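Gamma-glutamyltranspeptidase (Klebsiella pneumoniae subsp. pneumoniae, PDB 5HFT) catalyses the conversion of oxamate to oxalate in the uric acid degradation pathway, and belongs to the gamma-glutamyltransferase family. Local coordinates at residues A94-G102 / L125-E136; Q279-L287 / A310-R318. All coordinates share one frame; numbering follows the deposited sequence.

Contact 1: A94-G102 / L125-E136; sequences AIDASGAAG and LTVAGTVSGWVE
A97 rests its methyl group on the N-terminal part of helix 130-136, with CB 3.5 Å from G133 CA and S132 OG close by. An alanine on the strand and a glycine on the helix are small enough to let the axes approach to 7.3 Å, at an angle of 149°. Two residues back, I95 extends this apolar surface: its CG2 branch, anti to the backbone N, reaches G133, while CD1 lies 3.8 Å from E136 CG. E136 offers that one methylene to I95, and its carboxylate goes to a salt bridge with R258. Beyond the strand, glycine suits position 99 because a side chain there would point at 125-136 and collide with V127 O, which G99 CA approaches to 3.1 Å in a CA-H...O contact. D80 OD1 accepts hydrogen bonds from both G99 N and G129 N, joining the two segments through a shared carboxylate. Further on, A101 and T126 form a single bridged pair, flanked by V127 N to A100 O (2.8 Å, 159° at the hydrogen) and G102 N to L125 O (2.7 Å). V127 CG2 lies against A100 O, and the side chain also packs on Y227 of helix 225-228. Strand 94-97 thus pairs antiparallel with strand 80-86 and carries helix 130-136 on the face of I95 and A97, while W134 turns to helix 56-70.

Contact 2: Q279-L287 / A310-R318; sequences QGLVSLAIL and ATKRAFALR
A roughly antiparallel helix pair on the periphery of the chain is closed here by V282, I286 and L281, which meet A310-R318 across axes 8.8 Å apart and inclined at 142°. V282 makes a CH-pi contact: CG2 sits over the centre of the F315 ring, 3.5 Å from the centroid and 9° off the normal. With chi1 at 58°, CG2 is anti to the backbone N and is carried out over the ring, leaving CG1 beside the R318 guanidinium. One turn on, the long branch of I286 lays CD1 3.5 Å from T311 OG1, and CG1 faces A314 CB at 4.3 Å. Threonine suits this place because its methyl also packs on I286 while its hydroxyl is hydrogen-bonded to a polar side chain of the other protein chain. At the opposite end L281 CD2 lies 3.9 Å from R318 CA, against the aliphatic base of the arginine. That chain bends at chi3, bringing NH2 to the edge of the F315 ring in its plane. A314, in the middle, and A310, beside I286 O, are small enough to let the helices approach. L284 and L287 pack on the hairpin of strands 262-266 and 269-273, and L336 touches L281 and A285.

From the N terminus, the chain leaves strand 93-97 and, after G102, runs through 22 residues without helix or strand before it returns at L125, where contact 1 closes that loop and leads into helix 130-144. A long, largely helical region and the hairpin of strands 262-266 and 269-273 follow before helix 277-287. Contact 2 then closes a second loop of the same length, which holds the short helix 301-305 and is partly unmodelled. The loops lie in series and neither enclose nor cross each other. Contact 1 joins strand to helix in the buried middle of the chain; contact 2 joins two helices near its periphery. Their centres are about 28 Å apart and their nearest atoms about 11 Å, so they do not touch.

Contact 1: A94-G102 / L125-E136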
ATOM      1  N   ALA A  94      -6.497   2.434  12.228  1.00 40.87           N
ATOM      2  CA  ALA A  94      -5.257   2.269  11.488  1.00 33.56           C
ATOM      3  C   ALA A  94      -4.581   0.950  11.847  1.00 37.93           C
ATOM      4  O   ALA A  94      -4.676   0.470  12.977  1.00 40.86           O
ATOM      5  CB  ALA A  94      -4.312   3.437  11.752  1.00 38.09           C
ATOM      6  N   ILE A  95      -3.929   0.347  10.857  1.00 41.01           N
ATOM      7  CA  ILE A  95      -3.215  -0.912  11.017  1.00 34.73           C
ATOM      8  C   ILE A  95      -1.835  -0.719  10.409  1.00 37.26           C
ATOM      9  O   ILE A  95      -1.708  -0.564   9.191  1.00 38.52           O
ATOM     10  CB  ILE A  95      -3.932  -2.084  10.346  1.00 30.90           C
ATOM     11  CG1 ILE A  95      -5.369  -2.214  10.834  1.00 32.30           C
ATOM     12  CG2 ILE A  95      -3.169  -3.363  10.628  1.00 35.98           C
ATOM     13  CD1 ILE A  95      -6.054  -3.443  10.286  1.00 32.62           C
ATOM     14  N   ASP A  96      -0.807  -0.705  11.245  1.00 36.71           N
ATOM     15  CA  ASP A  96       0.572  -0.682  10.772  1.00 36.05           C
ATOM     16  C   ASP A  96       1.021  -2.135  10.741  1.00 37.11           C
ATOM     17  O   ASP A  96       1.393  -2.711  11.765  1.00 39.49           O
ATOM     18  CB  ASP A  96       1.457   0.155  11.690  1.00 39.31           C
ATOM     19  CG  ASP A  96       2.903   0.203  11.225  1.00 38.74           C
ATOM     20  OD1 ASP A  96       3.270  -0.600  10.350  1.00 38.71           O
ATOM     21  OD2 ASP A  96       3.695   1.000  11.775  1.00 45.01           O
ATOM     22  N   ALA A  97       0.986  -2.744   9.570  1.00 37.03           N
ATOM     23  CA  ALA A  97       1.364  -4.150   9.487  1.00 38.47           C
ATOM     24  C   ALA A  97       2.765  -4.296   8.906  1.00 35.95           C
ATOM     25  O   ALA A  97       2.969  -4.995   7.922  1.00 38.03           O
ATOM     26  CB  ALA A  97       0.321  -4.918   8.671  1.00 37.05           C
ATOM     27  N   SER A  98       3.750  -3.619   9.490  1.00 32.30           N
ATOM     28  CA  SER A  98       5.118  -3.686   9.008  1.00 35.45           C
ATOM     29  C   SER A  98       6.005  -4.389  10.032  1.00 43.29           C
ATOM     30  O   SER A  98       5.899  -4.144  11.238  1.00 50.15           O
ATOM     31  CB  SER A  98       5.658  -2.294   8.666  1.00 33.99           C
ATOM     32  OG  SER A  98       5.863  -1.512   9.816  1.00 42.06           O
ATOM     33  N   GLY A  99       6.887  -5.256   9.547  1.00 44.56           N
ATOM     34  CA  GLY A  99       7.690  -6.080  10.428  1.00 44.89           C
ATOM     35  C   GLY A  99       8.974  -5.430  10.897  1.00 40.15           C
ATOM     36  O   GLY A  99       9.498  -4.508  10.283  1.00 41.07           O
ATOM     37  N   ALA A 100       9.481  -5.943  12.012  1.00 44.39           N
ATOM     38  CA  ALA A 100      10.709  -5.447  12.612  1.00 46.84           C
ATOM     39  C   ALA A 100      11.928  -6.218  12.101  1.00 40.88           C
ATOM     40  O   ALA A 100      11.814  -7.316  11.553  1.00 39.04           O
ATOM     41  CB  ALA A 100      10.622  -5.543  14.135  1.00 43.12           C
ATOM     42  N   ALA A 101      13.106  -5.615  12.282  1.00 43.63           N
ATOM     43  CA  ALA A 101      14.354  -6.302  11.961  1.00 44.74           C
ATOM     44  C   ALA A 101      14.425  -7.639  12.688  1.00 45.39           C
ATOM     45  O   ALA A 101      13.828  -7.828  13.753  1.00 47.13           O
ATOM     46  CB  ALA A 101      15.563  -5.437  12.334  1.00 37.66           C
ATOM     47  N   GLY A 102      15.162  -8.581  12.104  1.00 45.52           N
ATOM     48  CA  GLY A 102      15.297  -9.881  12.725  1.00 45.49           C
ATOM     49  C   GLY A 102      16.203  -9.850  13.943  1.00 44.43           C
ATOM     50  O   GLY A 102      17.070  -8.986  14.106  1.00 42.84           O
ATOM     51  N   LEU A 125      16.151  -8.434   5.898  1.00 41.48           N
ATOM     52  CA  LEU A 125      16.421  -8.405   7.333  1.00 38.88           C
ATOM     53  C   LEU A 125      15.210  -8.054   8.215  1.00 47.66           C
ATOM     54  O   LEU A 125      15.245  -8.358   9.415  1.00 46.68           O
ATOM     55  CB  LEU A 125      17.559  -7.412   7.625  1.00 41.31           C
ATOM     56  CG  LEU A 125      17.248  -5.909   7.705  1.00 47.37           C
ATOM     57  CD1 LEU A 125      18.492  -5.116   8.081  1.00 40.94           C
ATOM     58  CD2 LEU A 125      16.633  -5.361   6.410  1.00 45.90           C
ATOM     59  N   THR A 126      14.147  -7.425   7.688  1.00 46.83           N
ATOM     60  CA  THR A 126      12.953  -7.155   8.490  1.00 42.11           C
ATOM     61  C   THR A 126      11.837  -8.138   8.162  1.00 41.75           C
ATOM     62  O   THR A 126      11.778  -8.700   7.063  1.00 45.91           O
ATOM     63  CB  THR A 126      12.408  -5.741   8.302  1.00 40.85           C
ATOM     64  OG1 THR A 126      11.871  -5.620   6.985  1.00 48.14           O
ATOM     65  CG2 THR A 126      13.471  -4.678   8.542  1.00 40.94           C
ATOM     66  N   VAL A 127      10.962  -8.344   9.147  1.00 34.45           N
ATOM     67  CA  VAL A 127       9.835  -9.270   9.041  1.00 36.69           C
ATOM     68  C   VAL A 127       8.773  -8.735   8.069  1.00 41.51           C
ATOM     69  O   VAL A 127       8.674  -7.528   7.817  1.00 44.16           O
ATOM     70  CB  VAL A 127       9.255  -9.493  10.453  1.00 43.35           C
ATOM     71  CG1 VAL A 127       7.953 -10.310  10.436  1.00 43.18           C
ATOM     72  CG2 VAL A 127      10.288 -10.129  11.355  1.00 38.76           C
ATOM     73  N   ALA A 128       7.998  -9.648   7.478  1.00 35.32           N
ATOM     74  CA  ALA A 128       6.974  -9.311   6.497  1.00 32.70           C
ATOM     75  C   ALA A 128       5.612  -9.184   7.180  1.00 40.37           C
ATOM     76  O   ALA A 128       5.131 -10.140   7.799  1.00 40.49           O
ATOM     77  CB  ALA A 128       6.938 -10.373   5.402  1.00 34.26           C
ATOM     78  N   GLY A 129       4.975  -8.022   7.050  1.00 37.56           N
ATOM     79  CA  GLY A 129       3.808  -7.746   7.865  1.00 35.52           C
ATOM     80  C   GLY A 129       2.407  -7.905   7.296  1.00 38.90           C
ATOM     81  O   GLY A 129       1.483  -8.148   8.081  1.00 36.84           O
ATOM     82  N   THR A 130       2.215  -7.776   5.969  1.00 38.65           N
ATOM     83  CA  THR A 130       0.864  -7.698   5.411  1.00 30.94           C
ATOM     84  C   THR A 130      -0.042  -8.771   5.975  1.00 34.36           C
ATOM     85  O   THR A 130      -1.181  -8.497   6.365  1.00 39.62           O
ATOM     86  CB  THR A 130       0.837  -7.839   3.884  1.00 37.57           C
ATOM     87  OG1 THR A 130       1.819  -8.781   3.401  1.00 35.36           O
ATOM     88  CG2 THR A 130       0.934  -6.518   3.199  1.00 35.82           C
ATOM     89  N   VAL A 131       0.443 -10.008   6.011  1.00 32.32           N
ATOM     90  CA  VAL A 131      -0.436 -11.102   6.395  1.00 33.57           C
ATOM     91  C   VAL A 131      -0.966 -10.867   7.791  1.00 36.55           C
ATOM     92  O   VAL A 131      -2.144 -11.120   8.069  1.00 37.05           O
ATOM     93  CB  VAL A 131       0.294 -12.447   6.273  1.00 37.08           C
ATOM     94  CG1 VAL A 131      -0.643 -13.600   6.631  1.00 34.32           C
ATOM     95  CG2 VAL A 131       0.824 -12.600   4.858  1.00 33.06           C
ATOM     96  N   SER A 132      -0.124 -10.316   8.673  1.00 36.50           N
ATOM     97  CA  SER A 132      -0.617  -9.878   9.977  1.00 40.52           C
ATOM     98  C   SER A 132      -1.631  -8.738   9.843  1.00 40.69           C
ATOM     99  O   SER A 132      -2.561  -8.639  10.645  1.00 41.38           O
ATOM    100  CB  SER A 132       0.556  -9.488  10.889  1.00 36.16           C
ATOM    101  OG  SER A 132       1.197  -8.294  10.483  1.00 34.25           O
ATOM    102  N   GLY A 133      -1.509  -7.902   8.813  1.00 36.52           N
ATOM    103  CA  GLY A 133      -2.541  -6.916   8.585  1.00 35.95           C
ATOM    104  C   GLY A 133      -3.842  -7.575   8.185  1.00 36.72           C
ATOM    105  O   GLY A 133      -4.909  -7.198   8.663  1.00 36.34           O
ATOM    106  N   TRP A 134      -3.772  -8.592   7.332  1.00 39.10           N
ATOM    107  CA  TRP A 134      -5.003  -9.282   6.968  1.00 40.47           C
ATOM    108  C   TRP A 134      -5.647  -9.924   8.191  1.00 38.53           C
ATOM    109  O   TRP A 134      -6.859  -9.807   8.386  1.00 43.54           O
ATOM    110  CB  TRP A 134      -4.744 -10.346   5.899  1.00 37.52           C
ATOM    111  CG  TRP A 134      -3.938  -9.912   4.705  1.00 33.07           C
ATOM    112  CD1 TRP A 134      -3.520  -8.644   4.382  1.00 34.71           C
ATOM    113  CD2 TRP A 134      -3.387 -10.775   3.720  1.00 29.73           C
ATOM    114  NE1 TRP A 134      -2.767  -8.670   3.230  1.00 30.89           N
ATOM    115  CE2 TRP A 134      -2.671  -9.972   2.806  1.00 33.58           C
ATOM    116  CE3 TRP A 134      -3.431 -12.155   3.514  1.00 29.88           C
ATOM    117  CZ2 TRP A 134      -2.014 -10.512   1.706  1.00 32.26           C
ATOM    118  CZ3 TRP A 134      -2.790 -12.681   2.416  1.00 30.42           C
ATOM    119  CH2 TRP A 134      -2.089 -11.866   1.532  1.00 27.36           C
ATOM    120  N   VAL A 135      -4.851 -10.577   9.046  1.00 44.60           N
ATOM    121  CA  VAL A 135      -5.440 -11.282  10.185  1.00 43.21           C
ATOM    122  C   VAL A 135      -6.087 -10.289  11.137  1.00 39.43           C
ATOM    123  O   VAL A 135      -7.172 -10.549  11.666  1.00 40.88           O
ATOM    124  CB  VAL A 135      -4.409 -12.187  10.906  1.00 41.34           C
ATOM    125  CG1 VAL A 135      -3.280 -11.408  11.508  1.00 40.17           C
ATOM    126  CG2 VAL A 135      -5.079 -12.977  12.015  1.00 36.67           C
ATOM    127  N   GLU A 136      -5.460  -9.119  11.333  1.00 42.36           N
ATOM    128  CA  GLU A 136      -6.011  -8.110  12.241  1.00 48.58           C
ATOM    129  C   GLU A 136      -7.261  -7.444  11.662  1.00 42.34           C
ATOM    130  O   GLU A 136      -8.273  -7.284  12.357  1.00 43.13           O
ATOM    131  CB  GLU A 136      -4.952  -7.055  12.571  1.00 43.54           C
ATOM    132  CG  GLU A 136      -5.556  -5.805  13.219  1.00 45.53           C
ATOM    133  CD  GLU A 136      -5.511  -5.842  14.730  1.00 45.56           C
ATOM    134  OE1 GLU A 136      -4.736  -6.667  15.265  1.00 54.60           O
ATOM    135  OE2 GLU A 136      -6.227  -5.046  15.381  1.00 40.94           O
TER

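Contact 2: Q279-L287 / A310-R318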
ATOM      1  N   GLN A 279       7.153  12.247  10.203  1.00 68.83           N
ATOM      2  CA  GLN A 279       7.083  12.143   8.744  1.00 68.21           C
ATOM      3  C   GLN A 279       5.829  12.768   8.146  1.00 68.10           C
ATOM      4  O   GLN A 279       5.853  13.200   6.986  1.00 72.06           O
ATOM      5  CB  GLN A 279       7.156  10.671   8.305  1.00 56.48           C
ATOM      6  N   GLY A 280       4.739  12.837   8.904  1.00 62.70           N
ATOM      7  CA  GLY A 280       3.468  13.217   8.324  1.00 59.33           C
ATOM      8  C   GLY A 280       2.998  14.605   8.695  1.00 60.93           C
ATOM      9  O   GLY A 280       2.024  15.104   8.122  1.00 60.23           O
ATOM     10  N   LEU A 281       3.655  15.229   9.674  1.00 58.56           N
ATOM     11  CA  LEU A 281       3.328  16.610  10.004  1.00 55.49           C
ATOM     12  C   LEU A 281       3.452  17.512   8.783  1.00 54.87           C
ATOM     13  O   LEU A 281       2.553  18.312   8.495  1.00 53.48           O
ATOM     14  CB  LEU A 281       4.234  17.114  11.126  1.00 53.06           C
ATOM     15  CG  LEU A 281       4.213  18.634  11.294  1.00 47.27           C
ATOM     16  CD1 LEU A 281       3.039  19.094  12.150  1.00 48.24           C
ATOM     17  CD2 LEU A 281       5.530  19.119  11.853  1.00 51.60           C
ATOM     18  N   VAL A 282       4.549  17.376   8.032  1.00 54.51           N
ATOM     19  CA  VAL A 282       4.791  18.291   6.918  1.00 54.00           C
ATOM     20  C   VAL A 282       3.697  18.167   5.862  1.00 59.53           C
ATOM     21  O   VAL A 282       3.172  19.176   5.380  1.00 64.24           O
ATOM     22  CB  VAL A 282       6.200  18.074   6.329  1.00 61.33           C
ATOM     23  CG1 VAL A 282       6.401  16.637   5.836  1.00 67.18           C
ATOM     24  CG2 VAL A 282       6.460  19.071   5.219  1.00 61.28           C
ATOM     25  N   SER A 283       3.296  16.941   5.518  1.00 60.57           N
ATOM     26  CA  SER A 283       2.300  16.778   4.464  1.00 54.05           C
ATOM     27  C   SER A 283       0.952  17.344   4.890  1.00 51.73           C
ATOM     28  O   SER A 283       0.326  18.099   4.139  1.00 52.77           O
ATOM     29  CB  SER A 283       2.168  15.308   4.067  1.00 57.15           C
ATOM     30  OG  SER A 283       1.176  15.172   3.051  1.00 63.31           O
ATOM     31  N   LEU A 284       0.493  16.999   6.097  1.00 52.90           N
ATOM     32  CA  LEU A 284      -0.820  17.459   6.547  1.00 49.06           C
ATOM     33  C   LEU A 284      -0.853  18.970   6.730  1.00 50.10           C
ATOM     34  O   LEU A 284      -1.863  19.610   6.424  1.00 49.18           O
ATOM     35  CB  LEU A 284      -1.191  16.787   7.868  1.00 44.07           C
ATOM     36  CG  LEU A 284      -1.634  15.329   7.841  1.00 47.47           C
ATOM     37  CD1 LEU A 284      -2.020  14.868   9.252  1.00 40.50           C
ATOM     38  CD2 LEU A 284      -2.767  15.112   6.837  1.00 43.06           C
ATOM     39  N   ALA A 285       0.250  19.565   7.196  1.00 53.19           N
ATOM     40  CA  ALA A 285       0.286  21.016   7.375  1.00 51.63           C
ATOM     41  C   ALA A 285       0.097  21.748   6.056  1.00 54.79           C
ATOM     42  O   ALA A 285      -0.538  22.809   6.014  1.00 57.73           O
ATOM     43  CB  ALA A 285       1.594  21.434   8.033  1.00 56.37           C
ATOM     44  N   ILE A 286       0.657  21.205   4.974  1.00 57.39           N
ATOM     45  CA  ILE A 286       0.450  21.784   3.648  1.00 52.12           C
ATOM     46  C   ILE A 286      -1.023  22.097   3.451  1.00 56.63           C
ATOM     47  O   ILE A 286      -1.411  23.246   3.213  1.00 61.70           O
ATOM     48  CB  ILE A 286       0.969  20.837   2.553  1.00 51.44           C
ATOM     49  CG1 ILE A 286       2.457  20.562   2.757  1.00 52.57           C
ATOM     50  CG2 ILE A 286       0.768  21.459   1.188  1.00 53.41           C
ATOM     51  CD1 ILE A 286       3.061  19.676   1.696  1.00 52.60           C
ATOM     52  N   LEU A 287      -1.872  21.079   3.617  1.00 57.49           N
ATOM     53  CA  LEU A 287      -3.304  21.257   3.404  1.00 50.64           C
ATOM     54  C   LEU A 287      -3.887  22.256   4.389  1.00 53.06           C
ATOM     55  O   LEU A 287      -4.777  23.033   4.029  1.00 60.20           O
ATOM     56  CB  LEU A 287      -4.016  19.904   3.491  1.00 47.16           C
ATOM     57  CG  LEU A 287      -3.265  18.799   2.733  1.00 47.10           C
ATOM     58  CD1 LEU A 287      -3.860  17.404   2.907  1.00 46.33           C
ATOM     59  CD2 LEU A 287      -3.136  19.140   1.274  1.00 46.65           C
ATOM     60  N   ALA A 310       3.042  27.431   0.492  1.00 62.64           N
ATOM     61  CA  ALA A 310       2.632  26.833   1.759  1.00 63.81           C
ATOM     62  C   ALA A 310       3.580  25.715   2.181  1.00 64.85           C
ATOM     63  O   ALA A 310       3.819  25.523   3.380  1.00 63.67           O
ATOM     64  CB  ALA A 310       1.197  26.315   1.653  1.00 54.16           C
ATOM     65  N   THR A 311       4.137  24.978   1.216  1.00 64.28           N
ATOM     66  CA  THR A 311       5.043  23.883   1.547  1.00 59.76           C
ATOM     67  C   THR A 311       6.389  24.407   2.024  1.00 64.12           C
ATOM     68  O   THR A 311       7.000  23.820   2.925  1.00 65.94           O
ATOM     69  CB  THR A 311       5.223  22.966   0.338  1.00 59.35           C
ATOM     70  OG1 THR A 311       3.941  22.500  -0.095  1.00 63.06           O
ATOM     71  CG2 THR A 311       6.082  21.763   0.693  1.00 58.29           C
ATOM     72  N   LYS A 312       6.871  25.502   1.431  1.00 66.43           N
ATOM     73  CA  LYS A 312       8.077  26.145   1.935  1.00 55.48           C
ATOM     74  C   LYS A 312       7.910  26.490   3.412  1.00 62.85           C
ATOM     75  O   LYS A 312       8.645  25.982   4.268  1.00 64.19           O
ATOM     76  CB  LYS A 312       8.399  27.387   1.099  1.00 55.80           C
ATOM     77  N   ARG A 313       6.894  27.300   3.736  1.00 65.17           N
ATOM     78  CA  ARG A 313       6.612  27.675   5.122  1.00 62.92           C
ATOM     79  C   ARG A 313       6.235  26.486   6.002  1.00 64.34           C
ATOM     80  O   ARG A 313       6.114  26.659   7.222  1.00 65.54           O
ATOM     81  CB  ARG A 313       5.489  28.723   5.171  1.00 59.28           C
ATOM     82  N   ALA A 314       6.051  25.294   5.431  1.00 62.33           N
ATOM     83  CA  ALA A 314       5.600  24.133   6.195  1.00 64.10           C
ATOM     84  C   ALA A 314       6.762  23.324   6.762  1.00 65.23           C
ATOM     85  O   ALA A 314       6.769  23.025   7.960  1.00 66.39           O
ATOM     86  CB  ALA A 314       4.712  23.238   5.331  1.00 65.01           C
ATOM     87  N   PHE A 315       7.737  22.954   5.921  1.00 60.44           N
ATOM     88  CA  PHE A 315       8.962  22.337   6.429  1.00 63.68           C
ATOM     89  C   PHE A 315       9.577  23.181   7.541  1.00 61.81           C
ATOM     90  O   PHE A 315      10.098  22.649   8.531  1.00 57.12           O
ATOM     91  CB  PHE A 315       9.975  22.150   5.295  1.00 64.50           C
ATOM     92  CG  PHE A 315       9.699  20.969   4.408  1.00 63.97           C
ATOM     93  CD1 PHE A 315       8.844  21.081   3.325  1.00 59.40           C
ATOM     94  CD2 PHE A 315      10.322  19.748   4.642  1.00 67.45           C
ATOM     95  CE1 PHE A 315       8.601  19.993   2.494  1.00 60.73           C
ATOM     96  CE2 PHE A 315      10.079  18.655   3.816  1.00 66.11           C
ATOM     97  CZ  PHE A 315       9.216  18.782   2.741  1.00 61.75           C
ATOM     98  N   ALA A 316       9.516  24.506   7.390  1.00 62.23           N
ATOM     99  CA  ALA A 316       9.984  25.406   8.435  1.00 61.80           C
ATOM    100  C   ALA A 316       9.300  25.116   9.763  1.00 62.74           C
ATOM    101  O   ALA A 316       9.948  25.122  10.819  1.00 66.54           O
ATOM    102  CB  ALA A 316       9.745  26.855   8.012  1.00 53.04           C
ATOM    103  N   LEU A 317       7.994  24.838   9.727  1.00 59.34           N
ATOM    104  CA  LEU A 317       7.253  24.566  10.953  1.00 59.28           C
ATOM    105  C   LEU A 317       7.719  23.295  11.638  1.00 58.58           C
ATOM    106  O   LEU A 317       7.544  23.167  12.853  1.00 61.11           O
ATOM    107  CB  LEU A 317       5.754  24.463  10.665  1.00 63.37           C
ATOM    108  CG  LEU A 317       4.834  24.232  11.869  1.00 55.65           C
ATOM    109  CD1 LEU A 317       4.497  25.544  12.539  1.00 49.10           C
ATOM    110  CD2 LEU A 317       3.572  23.505  11.436  1.00 64.62           C
ATOM    111  N   ARG A 318       8.299  22.347  10.891  1.00 56.66           N
ATOM    112  CA  ARG A 318       8.877  21.169  11.532  1.00 61.25           C
ATOM    113  C   ARG A 318      10.127  21.537  12.329  1.00 63.20           C
ATOM    114  O   ARG A 318      10.321  21.051  13.450  1.00 65.70           O
ATOM    115  CB  ARG A 318       9.199  20.093  10.491  1.00 62.42           C
ATOM    116  CG  ARG A 318       9.511  18.704  11.086  1.00 61.33           C
ATOM    117  CD  ARG A 318       9.844  17.673  10.014  1.00 58.94           C
ATOM    118  NE  ARG A 318      10.983  18.089   9.201  1.00 61.66           N
ATOM    119  CZ  ARG A 318      11.284  17.564   8.017  1.00 69.75           C
ATOM    120  NH1 ARG A 318      10.529  16.599   7.505  1.00 62.11           N
ATOM    121  NH2 ARG A 318      12.337  18.005   7.338  1.00 70.84           N
TER